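Local coordinates for probable aminotransferase (Pseudomonas aeruginosa, PDB 5YKR), which is a probable class-III aminotransferase of the pyridoxal-phosphate-dependent superfamily, with the cofactor covalently attached to the chain, at residues A[159-164]-A[200-205]; A[220-225]-A[255-260]. All coordinates share one frame; numbering follows the deposited sequence.

Contacts 1 and 2 belong to one mixed seven-stranded sheet, the central sheet of the large domain in this aminotransferase family. Their centres lie about 10 Å apart. Contact 1 comes first along the chain and closes before contact 2 opens. Across the sheet the order is 200-203, 158-162, 220-225, 255-259, all parallel; strand 200-203 is the outermost strand within this chain. The two contacts meet where strands 158-162 and 220-225 run side by side: V160 N lies 2.9 Å from A222 O, a probable hydrogen bond. F162 and F205 also pack against T225. Contact 2 is thus the inner pair, and its D259 reaches the cofactor region.

Contact 1. Residues A[159-164]-A[200-205]; sequences VVVFNC and TRLVEF
F162 meets V203, E204 and F205 at the end of a parallel strand pair, 159-162 with 200-203, whose last strand is the edge of the sheet within this chain. CB of F162 lies 3.7 Å from V203 O. CG is anti to the carbonyl carbon (chi1 -64°); F162 CG is 4.0 Å from CD1 of F205. CD1 of F162 comes 3.6 Å from F205 N, and CE1 passes E204 O. The two rings form an edge-to-face pair: the edge of F205 points to one face of F162, with planes at 81°.

The backbone ladder runs from R201 N to V159 O through N163 N to V203 O. On the face with F162, V160 CG1 touches V203 CG2, and helix 208-215 packs there. On the other face V161 CG2 touches both T200 CG2 and L202 CD1.

Past the strands, ND2 of N163 donates to OE2 of E204 at 2.9 Å, on the syn side but 33° out of the carboxylate plane. OE1 of E204 accepts a hydrogen bond from a water 2.7 Å away and also accepts from G399 N. This water donates to N163 O and accepts from F205 N. The carboxylate is therefore gripped through both oxygens, and the three neutral donors probably stabilise its negative charge, while the water ties the two segments together where they leave the sheet.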
loop_
_atom_site.group_PDB
_atom_site.type_symbol
_atom_site.label_atom_id
_atom_site.label_comp_id
_atom_site.label_asym_id
_atom_site.label_seq_id
_atom_site.Cartn_x
_atom_site.Cartn_y
_atom_site.Cartn_z
ATOM N N VAL A 159 19.206 -10.548 -0.604
ATOM C CA VAL A 159 18.132 -11.177 -1.360
ATOM C C VAL A 159 18.682 -11.416 -2.764
ATOM O O VAL A 159 19.330 -10.527 -3.334
ATOM C CB VAL A 159 16.846 -10.305 -1.420
ATOM C CG1 VAL A 159 17.028 -8.957 -2.104
ATOM C CG2 VAL A 159 15.751 -10.968 -2.193
ATOM N N VAL A 160 18.361 -12.568 -3.341
ATOM C CA VAL A 160 18.593 -12.818 -4.759
ATOM C C VAL A 160 17.336 -12.431 -5.520
ATOM O O VAL A 160 16.223 -12.907 -5.221
ATOM C CB VAL A 160 18.953 -14.307 -5.041
ATOM C CG1 VAL A 160 18.834 -14.628 -6.539
ATOM C CG2 VAL A 160 20.398 -14.591 -4.538
ATOM N N VAL A 161 17.548 -11.617 -6.552
ATOM C CA VAL A 161 16.552 -11.337 -7.555
ATOM C C VAL A 161 17.168 -11.641 -8.943
ATOM O O VAL A 161 18.385 -11.828 -9.082
ATOM C CB VAL A 161 15.966 -9.941 -7.496
ATOM C CG1 VAL A 161 15.282 -9.696 -6.156
ATOM C CG2 VAL A 161 17.038 -8.885 -7.754
ATOM N N PHE A 162 16.302 -11.686 -9.957
ATOM C CA PHE A 162 16.718 -11.975 -11.330
ATOM C C PHE A 162 16.746 -10.725 -12.190
ATOM O O PHE A 162 15.948 -9.794 -12.024
ATOM C CB PHE A 162 15.828 -13.083 -11.926
ATOM C CG PHE A 162 15.977 -14.396 -11.188
ATOM C CD1 PHE A 162 17.096 -15.167 -11.367
ATOM C CD2 PHE A 162 15.069 -14.814 -10.274
ATOM C CE1 PHE A 162 17.286 -16.346 -10.679
ATOM C CE2 PHE A 162 15.258 -15.975 -9.561
ATOM C CZ PHE A 162 16.366 -16.748 -9.758
ATOM N N ASN A 163 17.665 -10.701 -13.153
ATOM C CA ASN A 163 17.814 -9.516 -13.987
ATOM C C ASN A 163 16.498 -9.285 -14.776
ATOM O O ASN A 163 15.919 -10.242 -15.332
ATOM C CB ASN A 163 19.027 -9.689 -14.926
ATOM C CG ASN A 163 19.454 -8.398 -15.597
ATOM O OD1 ASN A 163 19.303 -7.296 -15.059
ATOM N ND2 ASN A 163 19.909 -8.531 -16.875
ATOM N N CYS A 164 16.065 -8.041 -14.801
ATOM C CA CYS A 164 14.823 -7.592 -15.456
ATOM C C CYS A 164 13.558 -8.146 -14.815
ATOM O O CYS A 164 12.502 -8.176 -15.444
ATOM C CB CYS A 164 14.843 -7.835 -16.982
ATOM S SG CYS A 164 16.264 -7.101 -17.784
ATOM N N THR A 200 21.697 -7.140 -2.063
ATOM C CA THR A 200 21.206 -7.862 -3.210
ATOM C C THR A 200 22.313 -8.629 -3.924
ATOM O O THR A 200 23.431 -8.120 -4.070
ATOM C CB THR A 200 20.557 -6.867 -4.210
ATOM O OG1 THR A 200 19.686 -5.970 -3.513
ATOM C CG2 THR A 200 19.867 -7.543 -5.365
ATOM N N ARG A 201 21.964 -9.850 -4.367
ATOM C CA ARG A 201 22.764 -10.603 -5.331
ATOM C C ARG A 201 21.895 -10.800 -6.569
ATOM O O ARG A 201 20.735 -11.202 -6.475
ATOM C CB ARG A 201 23.319 -11.895 -4.777
ATOM C CG ARG A 201 24.331 -11.693 -3.657
ATOM C CD ARG A 201 24.908 -13.035 -3.166
ATOM N NE ARG A 201 25.883 -12.861 -2.081
ATOM C CZ ARG A 201 27.125 -12.429 -2.274
ATOM N NH1 ARG A 201 27.598 -12.183 -3.511
ATOM N NH2 ARG A 201 27.914 -12.266 -1.252
ATOM N N LEU A 202 22.423 -10.444 -7.723
ATOM C CA LEU A 202 21.696 -10.518 -8.995
ATOM C C LEU A 202 22.177 -11.693 -9.822
ATOM O O LEU A 202 23.387 -11.950 -9.929
ATOM C CB LEU A 202 21.877 -9.228 -9.742
ATOM C CG LEU A 202 21.080 -9.053 -11.021
ATOM C CD1 LEU A 202 19.569 -9.097 -10.748
ATOM C CD2 LEU A 202 21.465 -7.764 -11.801
ATOM N N VAL A 203 21.235 -12.415 -10.402
ATOM C CA VAL A 203 21.475 -13.537 -11.287
ATOM C C VAL A 203 20.572 -13.437 -12.500
ATOM O O VAL A 203 19.516 -12.800 -12.418
ATOM C CB VAL A 203 21.214 -14.863 -10.492
ATOM C CG1 VAL A 203 21.577 -16.065 -11.259
ATOM C CG2 VAL A 203 21.959 -14.861 -9.140
ATOM N N GLU A 204 20.939 -14.036 -13.615
ATOM C CA GLU A 204 19.979 -14.215 -14.720
ATOM C C GLU A 204 19.086 -15.416 -14.403
ATOM O O GLU A 204 19.526 -16.428 -13.811
ATOM C CB GLU A 204 20.669 -14.488 -16.067
ATOM C CG GLU A 204 21.345 -13.295 -16.712
ATOM C CD GLU A 204 20.448 -12.199 -17.213
ATOM O OE1 GLU A 204 19.211 -12.320 -17.267
ATOM O OE2 GLU A 204 21.011 -11.136 -17.552
ATOM N N PHE A 205 17.835 -15.320 -14.850
ATOM C CA PHE A 205 16.901 -16.482 -14.819
ATOM C C PHE A 205 17.506 -17.635 -15.615
ATOM O O PHE A 205 18.344 -17.419 -16.518
ATOM C CB PHE A 205 15.569 -16.037 -15.409
ATOM C CG PHE A 205 14.338 -16.786 -14.974
ATOM C CD1 PHE A 205 13.929 -16.789 -13.673
ATOM C CD2 PHE A 205 13.459 -17.342 -15.941
ATOM C CE1 PHE A 205 12.757 -17.393 -13.292
ATOM C CE2 PHE A 205 12.263 -17.910 -15.562
ATOM C CZ PHE A 205 11.920 -17.956 -14.226
HETATM O O HOH W 1 16.941 -12.771 -15.941
#

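Contact 2. Residues A[220-225]-A[255-260]; sequences VAAVLT and ALIIDE
L224 has CG anti to its backbone N (chi1 173°), and its chi2 of 57° sets CD1. I257 CG2 is anti to its backbone N. L224 CD1 and I257 CG2 meet at 3.6 Å, and the two side chains cross at a slant. This is the strand pair of a beta-alpha-beta unit: strand 220-225, helix 241-251, strand 255-259. The strands are parallel neighbours in the central sheet of the aminotransferase fold.

CD1 of I257 touches A222 CB at 3.6 Å. The A222 and A255 methyls meet beside it, and helix 139-154 packs on this face through V146 and L147. On the other face T225 and I258 lie side by side, pointing the same way, with CG2 of T225 3.9 Å from CD1 of I258. V223 and L256 make a looser contact there.

Five backbone hydrogen bonds join the strands. The bond from A255 N to A221 O is the longest, at 3.3 Å. V223 N to A255 O and I257 N to V223 O are short and nearly straight.

The last bond fixes the backbone of D259, whose carboxylate turns to the cofactor site. OD1 is hydrogen-bonded to T261 OG1. OD2 is hydrogen-bonded to H167 ND1 and N143 ND2, and N1 of the modified lysine LLP at position 286 lies close to it. D259 N donates to T225 O at 2.9 Å, with an N-H...O angle of 172°.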
loop_
_atom_site.group_PDB
_atom_site.type_symbol
_atom_site.label_atom_id
_atom_site.label_comp_id
_atom_site.label_asym_id
_atom_site.label_seq_id
_atom_site.Cartn_x
_atom_site.Cartn_y
_atom_site.Cartn_z
ATOM N N VAL A 220 22.540 -15.193 1.872
ATOM C CA VAL A 220 21.277 -14.955 1.154
ATOM C C VAL A 220 20.101 -15.427 2.045
ATOM O O VAL A 220 19.985 -16.597 2.379
ATOM C CB VAL A 220 21.252 -15.664 -0.187
ATOM C CG1 VAL A 220 19.895 -15.458 -0.849
ATOM C CG2 VAL A 220 22.380 -15.103 -1.085
ATOM N N ALA A 221 19.237 -14.490 2.396
ATOM C CA ALA A 221 18.042 -14.774 3.168
ATOM C C ALA A 221 16.947 -15.414 2.297
ATOM O O ALA A 221 16.175 -16.279 2.784
ATOM C CB ALA A 221 17.518 -13.511 3.793
ATOM N N ALA A 222 16.825 -14.977 1.062
ATOM C CA ALA A 222 15.726 -15.412 0.192
ATOM C C ALA A 222 16.084 -15.239 -1.286
ATOM O O ALA A 222 16.861 -14.334 -1.627
ATOM C CB ALA A 222 14.467 -14.638 0.505
ATOM N N VAL A 223 15.401 -16.047 -2.108
ATOM C CA VAL A 223 15.295 -15.830 -3.533
ATOM C C VAL A 223 13.868 -15.351 -3.779
ATOM O O VAL A 223 12.915 -16.043 -3.391
ATOM C CB VAL A 223 15.562 -17.110 -4.365
ATOM C CG1 VAL A 223 15.275 -16.870 -5.828
ATOM C CG2 VAL A 223 16.988 -17.599 -4.167
ATOM N N LEU A 224 13.716 -14.222 -4.442
ATOM C CA LEU A 224 12.409 -13.651 -4.804
ATOM C C LEU A 224 12.273 -13.743 -6.324
ATOM O O LEU A 224 13.158 -13.220 -7.065
ATOM C CB LEU A 224 12.289 -12.176 -4.378
ATOM C CG LEU A 224 11.061 -11.383 -4.822
ATOM C CD1 LEU A 224 9.756 -12.041 -4.354
ATOM C CD2 LEU A 224 11.133 -9.990 -4.309
ATOM N N THR A 225 11.204 -14.374 -6.814
ATOM C CA THR A 225 11.041 -14.532 -8.265
ATOM C C THR A 225 9.587 -14.769 -8.657
ATOM O O THR A 225 8.836 -15.422 -7.915
ATOM C CB THR A 225 11.903 -15.678 -8.809
ATOM O OG1 THR A 225 11.901 -15.680 -10.257
ATOM C CG2 THR A 225 11.488 -17.050 -8.268
ATOM N N ALA A 255 15.117 -19.191 1.705
ATOM C CA ALA A 255 13.684 -19.119 1.403
ATOM C C ALA A 255 13.432 -18.908 -0.069
ATOM O O ALA A 255 14.062 -18.038 -0.674
ATOM C CB ALA A 255 13.027 -18.021 2.222
ATOM N N LEU A 256 12.450 -19.620 -0.615
ATOM C CA LEU A 256 12.037 -19.462 -1.999
ATOM C C LEU A 256 10.672 -18.747 -1.990
ATOM O O LEU A 256 9.658 -19.325 -1.523
ATOM C CB LEU A 256 11.902 -20.827 -2.694
ATOM C CG LEU A 256 11.416 -20.801 -4.130
ATOM C CD1 LEU A 256 12.293 -19.941 -4.995
ATOM C CD2 LEU A 256 11.288 -22.245 -4.649
ATOM N N ILE A 257 10.669 -17.509 -2.485
ATOM C CA ILE A 257 9.458 -16.689 -2.532
ATOM C C ILE A 257 8.989 -16.627 -3.977
ATOM O O ILE A 257 9.712 -16.118 -4.856
ATOM C CB ILE A 257 9.715 -15.244 -2.050
ATOM C CG1 ILE A 257 10.439 -15.208 -0.698
ATOM C CG2 ILE A 257 8.386 -14.464 -2.040
ATOM C CD1 ILE A 257 11.040 -13.856 -0.418
ATOM N N ILE A 258 7.754 -17.114 -4.200
ATOM C CA ILE A 258 7.171 -17.172 -5.543
ATOM C C ILE A 258 6.073 -16.105 -5.613
ATOM O O ILE A 258 5.090 -16.138 -4.872
ATOM C CB ILE A 258 6.623 -18.566 -5.862
ATOM C CG1 ILE A 258 7.757 -19.618 -5.793
ATOM C CG2 ILE A 258 5.936 -18.567 -7.196
ATOM C CD1 ILE A 258 8.837 -19.449 -6.780
ATOM N N ASP A 259 6.287 -15.127 -6.492
ATOM C CA ASP A 259 5.410 -13.978 -6.703
ATOM C C ASP A 259 4.535 -14.238 -7.931
ATOM O O ASP A 259 5.006 -14.228 -9.068
ATOM C CB ASP A 259 6.254 -12.704 -6.904
ATOM C CG ASP A 259 5.432 -11.451 -7.062
ATOM O OD1 ASP A 259 4.190 -11.499 -7.173
ATOM O OD2 ASP A 259 6.109 -10.348 -7.109
ATOM N N GLU A 260 3.232 -14.461 -7.660
ATOM C CA GLU A 260 2.253 -14.873 -8.651
ATOM C C GLU A 260 1.307 -13.754 -9.038
ATOM O O GLU A 260 0.234 -13.974 -9.618
ATOM C CB GLU A 260 1.459 -16.087 -8.169
ATOM C CG GLU A 260 2.384 -17.308 -8.049
ATOM C CD GLU A 260 1.961 -18.459 -8.966
ATOM O OE1 GLU A 260 1.431 -18.220 -10.094
ATOM O OE2 GLU A 260 2.213 -19.640 -8.593
#